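Side-chain contact in CupA (Streptococcus pneumoniae, PDB 4F2E), which binds copper(I) through a cupredoxin fold and probably serves as a copper chaperone in the copper resistance of the pneumococcus: residues A[51-56]-A[70-75]. Numbering follows the deposited sequence.
Sequences DQIVFP and YVVEIT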
loop_
_atom_site.group_PDB
_atom_site.type_symbol
_atom_site.label_atom_id
_atom_site.label_comp_id
_atom_site.label_asym_id
_atom_site.label_seq_id
_atom_site.Cartn_x
_atom_site.Cartn_y
_atom_site.Cartn_z
ATOM N N ASP A 51 -7.025 -1.138 -11.931
ATOM C CA ASP A 51 -8.151 -1.914 -11.408
ATOM C C ASP A 51 -7.804 -2.782 -10.202
ATOM O O ASP A 51 -8.666 -3.072 -9.371
ATOM C CB ASP A 51 -8.756 -2.795 -12.503
ATOM C CG ASP A 51 -9.682 -2.030 -13.421
ATOM O OD1 ASP A 51 -10.038 -0.880 -13.092
ATOM O OD2 ASP A 51 -10.068 -2.589 -14.469
ATOM N N GLN A 52 -6.549 -3.212 -10.111
ATOM C CA GLN A 52 -6.140 -4.096 -9.027
ATOM C C GLN A 52 -4.905 -3.594 -8.297
ATOM O O GLN A 52 -4.095 -2.849 -8.855
ATOM C CB GLN A 52 -5.888 -5.511 -9.548
ATOM C CG GLN A 52 -7.134 -6.212 -10.047
ATOM C CD GLN A 52 -7.080 -6.512 -11.527
ATOM O OE1 GLN A 52 -6.044 -6.924 -12.052
ATOM N NE2 GLN A 52 -8.198 -6.306 -12.214
ATOM N N ILE A 53 -4.779 -4.003 -7.038
ATOM C CA ILE A 53 -3.594 -3.728 -6.238
ATOM C C ILE A 53 -2.969 -5.059 -5.835
ATOM O O ILE A 53 -3.679 -6.002 -5.480
ATOM C CB ILE A 53 -3.922 -2.875 -4.986
ATOM C CG1 ILE A 53 -2.640 -2.433 -4.275
ATOM C CG2 ILE A 53 -4.840 -3.636 -4.028
ATOM C CD1 ILE A 53 -1.747 -1.533 -5.113
ATOM N N VAL A 54 -1.643 -5.130 -5.903
ATOM C CA VAL A 54 -0.914 -6.364 -5.625
ATOM C C VAL A 54 0.250 -6.120 -4.665
ATOM O O VAL A 54 1.072 -5.231 -4.893
ATOM C CB VAL A 54 -0.359 -6.993 -6.928
ATOM C CG1 VAL A 54 0.311 -8.329 -6.641
ATOM C CG2 VAL A 54 -1.464 -7.170 -7.953
ATOM N N PHE A 55 0.292 -6.894 -3.581
ATOM C CA PHE A 55 1.448 -6.961 -2.690
ATOM C C PHE A 55 1.948 -8.400 -2.763
ATOM O O PHE A 55 1.505 -9.247 -1.992
ATOM C CB PHE A 55 1.053 -6.625 -1.248
ATOM C CG PHE A 55 0.868 -5.154 -0.984
ATOM C CD1 PHE A 55 -0.226 -4.475 -1.494
ATOM C CD2 PHE A 55 1.775 -4.461 -0.193
ATOM C CE1 PHE A 55 -0.401 -3.123 -1.240
ATOM C CE2 PHE A 55 1.603 -3.112 0.063
ATOM C CZ PHE A 55 0.512 -2.444 -0.457
ATOM N N PRO A 56 2.884 -8.677 -3.682
ATOM C CA PRO A 56 3.268 -10.064 -3.973
ATOM C C PRO A 56 3.913 -10.796 -2.795
ATOM O O PRO A 56 3.784 -12.018 -2.706
ATOM C CB PRO A 56 4.263 -9.920 -5.131
ATOM C CG PRO A 56 4.792 -8.533 -5.004
ATOM C CD PRO A 56 3.652 -7.708 -4.483
ATOM N N TYR A 70 -10.335 1.279 -0.434
ATOM C CA TYR A 70 -10.162 -0.139 -0.184
ATOM C C TYR A 70 -8.938 -0.330 0.689
ATOM O O TYR A 70 -7.879 0.219 0.402
ATOM C CB TYR A 70 -9.996 -0.920 -1.484
ATOM C CG TYR A 70 -9.773 -2.388 -1.235
ATOM C CD1 TYR A 70 -10.847 -3.255 -1.102
ATOM C CD2 TYR A 70 -8.491 -2.902 -1.100
ATOM C CE1 TYR A 70 -10.654 -4.595 -0.859
ATOM C CE2 TYR A 70 -8.285 -4.248 -0.856
ATOM C CZ TYR A 70 -9.374 -5.088 -0.738
ATOM O OH TYR A 70 -9.188 -6.430 -0.496
ATOM N N VAL A 71 -9.079 -1.116 1.750
ATOM C CA VAL A 71 -7.999 -1.280 2.713
ATOM C C VAL A 71 -7.263 -2.600 2.554
ATOM O O VAL A 71 -7.854 -3.676 2.660
ATOM C CB VAL A 71 -8.510 -1.170 4.162
ATOM C CG1 VAL A 71 -7.347 -1.269 5.140
ATOM C CG2 VAL A 71 -9.253 0.138 4.357
ATOM N N VAL A 72 -5.964 -2.505 2.294
ATOM C CA VAL A 72 -5.091 -3.663 2.338
ATOM C C VAL A 72 -4.601 -3.831 3.769
ATOM O O VAL A 72 -4.027 -2.912 4.355
ATOM C CB VAL A 72 -3.889 -3.495 1.392
ATOM C CG1 VAL A 72 -2.850 -4.574 1.651
ATOM C CG2 VAL A 72 -4.347 -3.526 -0.056
ATOM N N GLU A 73 -4.850 -5.000 4.346
ATOM C CA GLU A 73 -4.395 -5.279 5.699
ATOM C C GLU A 73 -3.299 -6.330 5.691
ATOM O O GLU A 73 -3.478 -7.424 5.157
ATOM C CB GLU A 73 -5.558 -5.719 6.583
ATOM C CG GLU A 73 -6.644 -4.663 6.700
ATOM C CD GLU A 73 -7.770 -5.087 7.610
ATOM O OE1 GLU A 73 -8.776 -5.621 7.096
ATOM O OE2 GLU A 73 -7.651 -4.884 8.836
ATOM N N ILE A 74 -2.155 -5.973 6.264
ATOM C CA ILE A 74 -1.035 -6.891 6.412
ATOM C C ILE A 74 -0.386 -6.648 7.766
ATOM O O ILE A 74 -0.537 -5.576 8.346
ATOM C CB ILE A 74 0.027 -6.690 5.304
ATOM C CG1 ILE A 74 0.557 -5.254 5.315
ATOM C CG2 ILE A 74 -0.544 -7.040 3.936
ATOM C CD1 ILE A 74 1.708 -5.020 4.351
ATOM N N THR A 75 0.324 -7.647 8.274
ATOM C CA THR A 75 1.127 -7.468 9.480
ATOM C C THR A 75 2.555 -7.891 9.167
ATOM O O THR A 75 2.884 -9.077 9.223
ATOM C CB THR A 75 0.578 -8.282 10.668
ATOM O OG1 THR A 75 -0.773 -7.886 10.937
ATOM C CG2 THR A 75 1.427 -8.047 11.915
#
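I53, on strand 52-55, touches V72 of strand 69-74 methyl to methyl, its CG2 lying 4.0 Å from V72 CG2. With CG1 anti to the backbone N (chi1 -172°), the I53 CG2 branch sits between N and the carbonyl carbon and is the arm that reaches the other strand. The I53 side chain also touches F41, L64 and F84, and it is about 9 Å from a bound copper(I) ion, so the contact is near the metal site without belonging to it. No hydrogen bond joins the two strands, whose closest CA atoms, those of I53 and V72, stand 8.7 Å apart. They face each other across the interior of the cupredoxin beta-sandwich and meet through side chains alone: strand 52-55 pairs with 60-63 and 80-86, strand 69-74 pairs with 37-43, and the side chains fill the interior between them. After V54, which faces away from the 70-75 segment, F55 turns inward again, completing the alternation of the strand, and offers its ring to the same valine. V72 CG1 lies 4.0 Å above the plane of one ring face, displaced toward the rim, and approaches CD1 and CE1 of F55 at 4.1 Å each. V72 CG2 also comes within 4.1 Å of F55 CE1: CG1 lies over the phenylalanine, while CG2, anti to the carbonyl carbon, touches both the I53 CG2 methyl and the ring. The F55 ring meets that of F84 with the planes only about 15° apart, and I39 and F41 of strand 37-43 also touch its side chain.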